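Local coordinates for cyclopropane mycolic acid synthase 3 (Mycobacterium tuberculosis, PDB 1L1E), which probably transfers a methylene group from S-adenosyl-L-methionine to a double bond of an alpha mycolic acid, forming a proximal cyclopropane ring for the mycobacterial cell envelope, at residues A48-A51 with K52-L55; L55-G58 with K59-L62; W204-I208 with P209-E213. One frame throughout, in Å; residues are numbered along the deposited sequence.

Interaction 1. Residues A48-A51 with K52-L55; sequences AQIA and KIDL
Two bent chains, one helical turn apart, bring the amide of Gln49 to the ammonium of Lys52. Gln49 sets CG beside its own backbone N and folds again at chi2 (-71°), which carries its end back toward the following turn. Lys52 sends CG the other way, opposite its backbone N, and then bends at chi2, chi3 and chi4, curling NZ round to lie alongside the glutamine. NZ donates to Gln49 OE1 at 2.8 Å, from a position tilted 23° from the plane of the amide carbonyl. The same nitrogen also bonds Ser34 OG and Cys35 O, and Gln49 NE2 bonds Ser34 O. Both side chains thus grip the segment that holds Ser34, a residue assigned by similarity to S-adenosyl-L-methionine binding. The lysine side chain comes to about 5 Å from the bound S-adenosyl-L-homocysteine; with three partners on NZ, it is fixed as a second-shell group behind Ser34.

The backbone makes the usual i to i+4 helical bonds, such as Asp54 N to Ile50 O at 3.0 Å. Ile53 CG1 sits 3.1 Å from Gln49 O, the oxygen that also accepts Ile53 N, while Ile50 CD1 and Ile53 CD1 meet at 4.3 Å. Asp54 OD2 passes 4.1 Å from Ile50 CG2, but its main partner is Arg81, in a salt bridge. Helix 45-58 is therefore held along two lines: Ile50, Ile53 and Asp54 contact helix 77-86, whereas Gln49 and Lys52 contact the loop containing Thr32 to Tyr37.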
ATOM      1  N   ALA A  48       5.704   0.328  13.869  1.00 17.06           N
ATOM      2  CA  ALA A  48       5.980   1.150  12.691  1.00 17.17           C
ATOM      3  C   ALA A  48       4.856   1.093  11.659  1.00 15.73           C
ATOM      4  O   ALA A  48       4.698   2.020  10.861  1.00 18.01           O
ATOM      5  CB  ALA A  48       7.309   0.739  12.061  1.00 11.01           C
ATOM      6  N   GLN A  49       4.083   0.011  11.658  1.00 18.70           N
ATOM      7  CA  GLN A  49       2.960  -0.100  10.719  1.00 17.04           C
ATOM      8  C   GLN A  49       1.807   0.725  11.279  1.00 19.32           C
ATOM      9  O   GLN A  49       1.018   1.314  10.528  1.00 19.32           O
ATOM     10  CB  GLN A  49       2.531  -1.565  10.534  1.00 18.82           C
ATOM     11  CG  GLN A  49       3.551  -2.423   9.791  1.00 14.61           C
ATOM     12  CD  GLN A  49       3.661  -2.079   8.301  1.00 17.75           C
ATOM     13  OE1 GLN A  49       3.392  -0.952   7.885  1.00 15.59           O
ATOM     14  NE2 GLN A  49       4.079  -3.054   7.503  1.00 14.03           N
ATOM     15  N   ILE A  50       1.694   0.776  12.605  1.00 18.28           N
ATOM     16  CA  ILE A  50       0.634   1.587  13.195  1.00 17.72           C
ATOM     17  C   ILE A  50       1.015   3.050  12.992  1.00 16.13           C
ATOM     18  O   ILE A  50       0.155   3.909  12.780  1.00 12.29           O
ATOM     19  CB  ILE A  50       0.442   1.281  14.701  1.00 20.20           C
ATOM     20  CG1 ILE A  50      -0.212  -0.096  14.864  1.00 21.57           C
ATOM     21  CG2 ILE A  50      -0.395   2.377  15.363  1.00 21.19           C
ATOM     22  CD1 ILE A  50      -1.619  -0.199  14.304  1.00 23.22           C
ATOM     23  N   ALA A  51       2.319   3.330  13.027  1.00 15.89           N
ATOM     24  CA  ALA A  51       2.805   4.688  12.814  1.00 16.55           C
ATOM     25  C   ALA A  51       2.504   5.154  11.379  1.00 17.17           C
ATOM     26  O   ALA A  51       2.190   6.331  11.145  1.00 17.92           O
ATOM     27  CB  ALA A  51       4.303   4.753  13.072  1.00 20.00           C
ATOM     28  N   LYS A  52       2.615   4.239  10.421  1.00 15.26           N
ATOM     29  CA  LYS A  52       2.344   4.574   9.028  1.00 15.92           C
ATOM     30  C   LYS A  52       0.842   4.837   8.834  1.00 16.62           C
ATOM     31  O   LYS A  52       0.444   5.786   8.150  1.00 17.51           O
ATOM     32  CB  LYS A  52       2.853   3.442   8.126  1.00 14.81           C
ATOM     33  CG  LYS A  52       2.513   3.576   6.641  1.00 12.49           C
ATOM     34  CD  LYS A  52       1.141   2.981   6.315  1.00 17.13           C
ATOM     35  CE  LYS A  52       1.035   1.476   6.664  1.00 14.84           C
ATOM     36  NZ  LYS A  52       2.049   0.579   5.992  1.00 13.80           N
ATOM     37  N   ILE A  53       0.007   4.004   9.441  1.00 15.95           N
ATOM     38  CA  ILE A  53      -1.438   4.188   9.342  1.00 18.20           C
ATOM     39  C   ILE A  53      -1.815   5.580   9.895  1.00 18.90           C
ATOM     40  O   ILE A  53      -2.536   6.345   9.243  1.00 15.81           O
ATOM     41  CB  ILE A  53      -2.170   3.068  10.106  1.00 19.61           C
ATOM     42  CG1 ILE A  53      -1.895   1.733   9.423  1.00 19.56           C
ATOM     43  CG2 ILE A  53      -3.653   3.365  10.194  1.00 21.96           C
ATOM     44  CD1 ILE A  53      -2.431   0.522  10.168  1.00 18.75           C
ATOM     45  N   ASP A  54      -1.299   5.939  11.071  1.00 18.80           N
ATOM     46  CA  ASP A  54      -1.604   7.261  11.633  1.00 19.85           C
ATOM     47  C   ASP A  54      -1.041   8.392  10.759  1.00 17.76           C
ATOM     48  O   ASP A  54      -1.630   9.468  10.657  1.00 16.40           O
ATOM     49  CB  ASP A  54      -1.047   7.412  13.062  1.00 21.80           C
ATOM     50  CG  ASP A  54      -1.740   6.501  14.071  1.00 28.06           C
ATOM     51  OD1 ASP A  54      -2.799   5.916  13.740  1.00 28.31           O
ATOM     52  OD2 ASP A  54      -1.220   6.369  15.201  1.00 27.76           O
ATOM     53  N   LEU A  55       0.102   8.160  10.128  1.00 17.54           N
ATOM     54  CA  LEU A  55       0.688   9.191   9.275  1.00 17.82           C
ATOM     55  C   LEU A  55      -0.222   9.481   8.084  1.00 17.39           C
ATOM     56  O   LEU A  55      -0.507  10.637   7.767  1.00 15.67           O
ATOM     57  CB  LEU A  55       2.065   8.751   8.768  1.00 17.59           C
ATOM     58  CG  LEU A  55       2.731   9.698   7.760  1.00 22.19           C
ATOM     59  CD1 LEU A  55       3.160  11.001   8.456  1.00 22.04           C
ATOM     60  CD2 LEU A  55       3.941   9.005   7.131  1.00 19.39           C
TER

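Interaction 2. Residues L55-G58 with K59-L62; sequences LALG and KLNL
Leu57 O holds two donors where helix 45-58 gives way to the loop that follows. Leu60 N reaches it at 3.0 Å, and a water donates to it at 2.8 Å. That water accepts in turn from Leu62 N at 2.7 Å, so it bridges the last turn to the departing chain. One residue back, Lys59 N bonds Ala56 O at 3.2 Å. Both amide bonds span three residues instead of four, and their donors stand well above the carbonyl planes, 57° for Lys59 N and 60° for Leu60 N. The backbone here is a type I turn from Gly58 to Asn61, and Asn61 then leaves helical geometry with positive phi, redirecting the chain.

Lys59 stretches out fully beyond CG and runs back along the helix, its CG 3.4 Å from Leu55 O. Its methylenes pass obliquely by Leu55, whose CD1 lies 4.2 Å from Lys59 CE. The ammonium is taken up by two amide oxygens, Gln282 OE1 and Gln226 OE1, which fixes the far end of the chain on neighbouring strands. The leucines pack among themselves: Leu57 CD2 meets Leu60 CD1 at 4.1 Å, and Leu57 CB meets Leu62 CD1. Leu60 also packs on Leu165 and Val134 of the sheet, and its carbonyl accepts from Arg132 NE. The turn leads from helix 45-58 into strand 67-71, a central strand of the Rossmann-like sheet, whose 3-2-1-4-5-7-6 order is that of class I S-adenosylmethionine-dependent methyltransferases.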
ATOM      1  N   LEU A  55       0.102   8.160  10.128  1.00 17.54           N
ATOM      2  CA  LEU A  55       0.688   9.191   9.275  1.00 17.82           C
ATOM      3  C   LEU A  55      -0.222   9.481   8.084  1.00 17.39           C
ATOM      4  O   LEU A  55      -0.507  10.637   7.767  1.00 15.67           O
ATOM      5  CB  LEU A  55       2.065   8.751   8.768  1.00 17.59           C
ATOM      6  CG  LEU A  55       2.731   9.698   7.760  1.00 22.19           C
ATOM      7  CD1 LEU A  55       3.160  11.001   8.456  1.00 22.04           C
ATOM      8  CD2 LEU A  55       3.941   9.005   7.131  1.00 19.39           C
ATOM      9  N   ALA A  56      -0.674   8.420   7.427  1.00 16.11           N
ATOM     10  CA  ALA A  56      -1.546   8.556   6.264  1.00 18.73           C
ATOM     11  C   ALA A  56      -2.878   9.175   6.637  1.00 17.25           C
ATOM     12  O   ALA A  56      -3.304  10.147   6.037  1.00 18.91           O
ATOM     13  CB  ALA A  56      -1.768   7.200   5.617  1.00 15.63           C
ATOM     14  N   LEU A  57      -3.522   8.620   7.654  1.00 20.70           N
ATOM     15  CA  LEU A  57      -4.824   9.103   8.090  1.00 18.60           C
ATOM     16  C   LEU A  57      -4.779  10.515   8.662  1.00 18.57           C
ATOM     17  O   LEU A  57      -5.724  11.267   8.501  1.00 19.18           O
ATOM     18  CB  LEU A  57      -5.421   8.130   9.104  1.00 17.45           C
ATOM     19  CG  LEU A  57      -5.627   6.703   8.574  1.00 18.45           C
ATOM     20  CD1 LEU A  57      -6.218   5.833   9.685  1.00 21.26           C
ATOM     21  CD2 LEU A  57      -6.561   6.728   7.346  1.00 19.00           C
ATOM     22  N   GLY A  58      -3.684  10.874   9.322  1.00 19.30           N
ATOM     23  CA  GLY A  58      -3.572  12.207   9.882  1.00 18.38           C
ATOM     24  C   GLY A  58      -3.683  13.281   8.813  1.00 20.47           C
ATOM     25  O   GLY A  58      -4.111  14.400   9.085  1.00 20.34           O
ATOM     26  N   LYS A  59      -3.305  12.930   7.588  1.00 19.77           N
ATOM     27  CA  LYS A  59      -3.345  13.855   6.457  1.00 19.64           C
ATOM     28  C   LYS A  59      -4.743  14.075   5.875  1.00 19.69           C
ATOM     29  O   LYS A  59      -4.972  15.027   5.116  1.00 19.84           O
ATOM     30  CB  LYS A  59      -2.406  13.351   5.356  1.00 16.37           C
ATOM     31  CG  LYS A  59      -0.934  13.374   5.759  1.00 19.65           C
ATOM     32  CD  LYS A  59      -0.062  12.725   4.717  1.00 15.35           C
ATOM     33  CE  LYS A  59       1.407  12.774   5.102  1.00 17.20           C
ATOM     34  NZ  LYS A  59       2.235  11.865   4.233  1.00 17.30           N
ATOM     35  N   LEU A  60      -5.677  13.204   6.231  1.00 22.41           N
ATOM     36  CA  LEU A  60      -7.042  13.309   5.727  1.00 22.89           C
ATOM     37  C   LEU A  60      -7.932  14.169   6.628  1.00 24.80           C
ATOM     38  O   LEU A  60      -9.135  14.302   6.383  1.00 25.81           O
ATOM     39  CB  LEU A  60      -7.637  11.905   5.567  1.00 24.57           C
ATOM     40  CG  LEU A  60      -6.828  10.975   4.660  1.00 21.17           C
ATOM     41  CD1 LEU A  60      -7.494   9.606   4.554  1.00 22.20           C
ATOM     42  CD2 LEU A  60      -6.717  11.605   3.293  1.00 24.02           C
ATOM     43  N   ASN A  61      -7.333  14.752   7.663  1.00 23.79           N
ATOM     44  CA  ASN A  61      -8.042  15.606   8.613  1.00 27.10           C
ATOM     45  C   ASN A  61      -9.434  15.045   8.950  1.00 27.45           C
ATOM     46  O   ASN A  61     -10.454  15.735   8.867  1.00 28.05           O
ATOM     47  CB  ASN A  61      -8.114  17.035   8.053  1.00 26.70           C
ATOM     48  CG  ASN A  61      -6.729  17.646   7.850  1.00 30.42           C
ATOM     49  OD1 ASN A  61      -6.561  18.614   7.104  1.00 30.94           O
ATOM     50  ND2 ASN A  61      -5.725  17.079   8.527  1.00 25.98           N
ATOM     51  N   LEU A  62      -9.443  13.773   9.335  1.00 27.16           N
ATOM     52  CA  LEU A  62     -10.658  13.057   9.698  1.00 29.20           C
ATOM     53  C   LEU A  62     -11.408  13.650  10.893  1.00 29.15           C
ATOM     54  O   LEU A  62     -10.808  14.025  11.906  1.00 26.76           O
ATOM     55  CB  LEU A  62     -10.328  11.592  10.001  1.00 29.30           C
ATOM     56  CG  LEU A  62      -9.944  10.698   8.821  1.00 29.07           C
ATOM     57  CD1 LEU A  62      -9.475   9.355   9.340  1.00 29.07           C
ATOM     58  CD2 LEU A  62     -11.149  10.518   7.892  1.00 29.20           C
TER
HETATM   59  O   HOH W   1      -7.156  12.761  10.443  1.00 24.00           O

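Interaction 3. Residues W204-I208 with P209-E213; sequences WLPSI and PTVHE
The backbone at Ser207 is extended (phi -90°, psi 158°) and turns helical at Ile208, making Ser207 the N-cap for a first turn that includes Pro209 and Thr210. With chi1 at 73°, Ser207 OG lies between its own backbone N and carbonyl carbon and accepts from Thr210 N at 3.2 Å. Ser207 O takes the next amide, Val211 N, at 3.3 Å, with only a weak second bond from Thr210 N. Pro209 fits here because its nitrogen, with no hydrogen to give, sits in the first turn; its CD lies 3.3 Å from Ile208 CB, a tight pair that the intervening peptide bond largely imposes.

Pro206 and Val211, on either side of the cap in sequence, form a hydrophobic staple: ring atom CG of Pro206 meets Val211 CG2 at 4.1 Å. Ile208 and His212 lie side by side. The imidazole presents its edge to Ile208 O, with CD2 3.3 Å away in the ring plane, and CD2 is 3.6 Å from Ile208 CG2. Ile208 O also accepts the nearly straight bond from His212 N, while His212 ND1 is held by Glu216 further along the helix.

Helix 208-216 packs on the sheet through Ile208, against Val170 and Asp281, and through Val211, against Phe283. Pro206 and Thr210 rest on Tyr147 of helix 147-157.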
ATOM      1  N   TRP A 204       2.312  -1.909 -12.381  1.00 28.32           N
ATOM      2  CA  TRP A 204       3.196  -0.924 -12.986  1.00 25.70           C
ATOM      3  C   TRP A 204       3.721   0.016 -11.915  1.00 25.97           C
ATOM      4  O   TRP A 204       3.011   0.336 -10.967  1.00 26.00           O
ATOM      5  CB  TRP A 204       2.414  -0.145 -14.049  1.00 25.35           C
ATOM      6  CG  TRP A 204       3.216   0.839 -14.838  1.00 25.43           C
ATOM      7  CD1 TRP A 204       3.304   2.188 -14.632  1.00 23.21           C
ATOM      8  CD2 TRP A 204       4.040   0.551 -15.972  1.00 24.24           C
ATOM      9  NE1 TRP A 204       4.127   2.756 -15.572  1.00 23.08           N
ATOM     10  CE2 TRP A 204       4.592   1.772 -16.406  1.00 24.83           C
ATOM     11  CE3 TRP A 204       4.364  -0.623 -16.663  1.00 26.21           C
ATOM     12  CZ2 TRP A 204       5.453   1.856 -17.504  1.00 25.81           C
ATOM     13  CZ3 TRP A 204       5.225  -0.538 -17.757  1.00 27.91           C
ATOM     14  CH2 TRP A 204       5.756   0.693 -18.163  1.00 26.13           C
ATOM     15  N   LEU A 205       4.981   0.427 -12.049  1.00 27.31           N
ATOM     16  CA  LEU A 205       5.591   1.358 -11.094  1.00 26.06           C
ATOM     17  C   LEU A 205       5.626   2.707 -11.796  1.00 23.49           C
ATOM     18  O   LEU A 205       6.305   2.872 -12.805  1.00 25.96           O
ATOM     19  CB  LEU A 205       7.012   0.905 -10.734  1.00 27.18           C
ATOM     20  CG  LEU A 205       7.090  -0.486 -10.093  1.00 28.84           C
ATOM     21  CD1 LEU A 205       8.526  -0.796  -9.681  1.00 28.91           C
ATOM     22  CD2 LEU A 205       6.169  -0.529  -8.876  1.00 28.83           C
ATOM     23  N   PRO A 206       4.886   3.690 -11.278  1.00 22.75           N
ATOM     24  CA  PRO A 206       4.869   5.006 -11.914  1.00 21.56           C
ATOM     25  C   PRO A 206       6.014   5.923 -11.533  1.00 21.07           C
ATOM     26  O   PRO A 206       6.660   5.739 -10.492  1.00 17.45           O
ATOM     27  CB  PRO A 206       3.538   5.579 -11.463  1.00 21.45           C
ATOM     28  CG  PRO A 206       3.466   5.089 -10.048  1.00 23.88           C
ATOM     29  CD  PRO A 206       3.890   3.627 -10.190  1.00 24.40           C
ATOM     30  N   SER A 207       6.261   6.899 -12.405  1.00 20.46           N
ATOM     31  CA  SER A 207       7.266   7.912 -12.184  1.00 18.45           C
ATOM     32  C   SER A 207       6.489   8.997 -11.454  1.00 19.58           C
ATOM     33  O   SER A 207       5.251   9.041 -11.537  1.00 19.61           O
ATOM     34  CB  SER A 207       7.791   8.472 -13.521  1.00 20.50           C
ATOM     35  OG  SER A 207       6.828   9.311 -14.156  1.00 18.56           O
ATOM     36  N   ILE A 208       7.196   9.860 -10.728  0.81 17.13           N
ATOM     37  CA  ILE A 208       6.543  10.942 -10.005  0.81 19.35           C
ATOM     38  C   ILE A 208       5.784  11.875 -10.957  0.81 18.62           C
ATOM     39  O   ILE A 208       4.651  12.269 -10.672  0.81 18.64           O
ATOM     40  CB  ILE A 208       7.567  11.723  -9.156  0.81 18.78           C
ATOM     41  CG1 ILE A 208       8.081  10.815  -8.033  1.00 22.74           C
ATOM     42  CG2 ILE A 208       6.925  12.959  -8.555  1.00 22.80           C
ATOM     43  CD1 ILE A 208       9.230  11.394  -7.234  1.00 27.20           C
ATOM     44  N   PRO A 209       6.403  12.251 -12.096  0.91 19.31           N
ATOM     45  CA  PRO A 209       5.750  13.130 -13.072  0.91 18.54           C
ATOM     46  C   PRO A 209       4.419  12.550 -13.576  0.91 18.01           C
ATOM     47  O   PRO A 209       3.478  13.295 -13.851  0.91 18.79           O
ATOM     48  CB  PRO A 209       6.797  13.237 -14.178  0.91 21.22           C
ATOM     49  CG  PRO A 209       8.076  13.267 -13.380  1.00 21.07           C
ATOM     50  CD  PRO A 209       7.838  12.113 -12.412  1.00 19.93           C
ATOM     51  N   THR A 210       4.352  11.226 -13.696  0.86 17.32           N
ATOM     52  CA  THR A 210       3.140  10.551 -14.150  0.86 20.41           C
ATOM     53  C   THR A 210       2.010  10.672 -13.127  0.86 20.84           C
ATOM     54  O   THR A 210       0.862  10.969 -13.487  0.86 16.77           O
ATOM     55  CB  THR A 210       3.397   9.050 -14.434  0.86 19.96           C
ATOM     56  OG1 THR A 210       4.083   8.910 -15.683  1.00 23.92           O
ATOM     57  CG2 THR A 210       2.097   8.289 -14.508  1.00 19.33           C
ATOM     58  N   VAL A 211       2.325  10.421 -11.857  1.00 21.90           N
ATOM     59  CA  VAL A 211       1.311  10.539 -10.813  1.00 22.96           C
ATOM     60  C   VAL A 211       0.728  11.944 -10.921  1.00 25.20           C
ATOM     61  O   VAL A 211      -0.489  12.127 -11.023  1.00 24.41           O
ATOM     62  CB  VAL A 211       1.914  10.361  -9.407  1.00 23.89           C
ATOM     63  CG1 VAL A 211       0.851  10.664  -8.351  1.00 23.62           C
ATOM     64  CG2 VAL A 211       2.453   8.954  -9.246  1.00 18.41           C
ATOM     65  N   HIS A 212       1.618  12.935 -10.900  1.00 25.85           N
ATOM     66  CA  HIS A 212       1.228  14.334 -11.014  1.00 27.17           C
ATOM     67  C   HIS A 212       0.403  14.541 -12.277  1.00 26.59           C
ATOM     68  O   HIS A 212      -0.608  15.244 -12.267  1.00 28.24           O
ATOM     69  CB  HIS A 212       2.472  15.215 -11.083  1.00 29.24           C
ATOM     70  CG  HIS A 212       3.014  15.603  -9.745  1.00 31.65           C
ATOM     71  ND1 HIS A 212       2.595  16.731  -9.074  1.00 31.68           N
ATOM     72  CD2 HIS A 212       3.930  15.005  -8.945  1.00 32.14           C
ATOM     73  CE1 HIS A 212       3.232  16.813  -7.918  1.00 33.81           C
ATOM     74  NE2 HIS A 212       4.047  15.776  -7.816  1.00 33.32           N
ATOM     75  N   GLU A 213       0.854  13.922 -13.360  1.00 25.90           N
ATOM     76  CA  GLU A 213       0.195  14.028 -14.658  1.00 29.27           C
ATOM     77  C   GLU A 213      -1.293  13.720 -14.605  1.00 26.86           C
ATOM     78  O   GLU A 213      -2.118  14.589 -14.876  1.00 27.69           O
ATOM     79  CB  GLU A 213       0.851  13.079 -15.662  1.00 31.54           C
ATOM     80  CG  GLU A 213       0.284  13.183 -17.072  1.00 38.13           C
ATOM     81  CD  GLU A 213       0.633  11.993 -17.950  1.00 38.93           C
ATOM     82  OE1 GLU A 213       0.252  12.017 -19.140  1.00 43.32           O
ATOM     83  OE2 GLU A 213       1.276  11.035 -17.464  1.00 40.78           O
TER

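In the fold
Interactions 1 and 2 are successive parts of helix 45-58 and share Leu55, their centres about 11 Å apart. Interaction 1 is mostly buried beside the cofactor and joins polar grips on the binding loop to contacts with helix 77-86. Interaction 2 is partly buried: there the helix ends, and its chemistry shifts to backbone turn bonds, a bridging water and leucine packing on the sheet. Interaction 3, also partly buried, stands apart, its nearest atoms about 13 Å from interaction 2, away from the annotated sites. It begins a helix, whereas interaction 2 leaves one, and uses a serine cap and a staple. Strand 279-286 meets side chains of both.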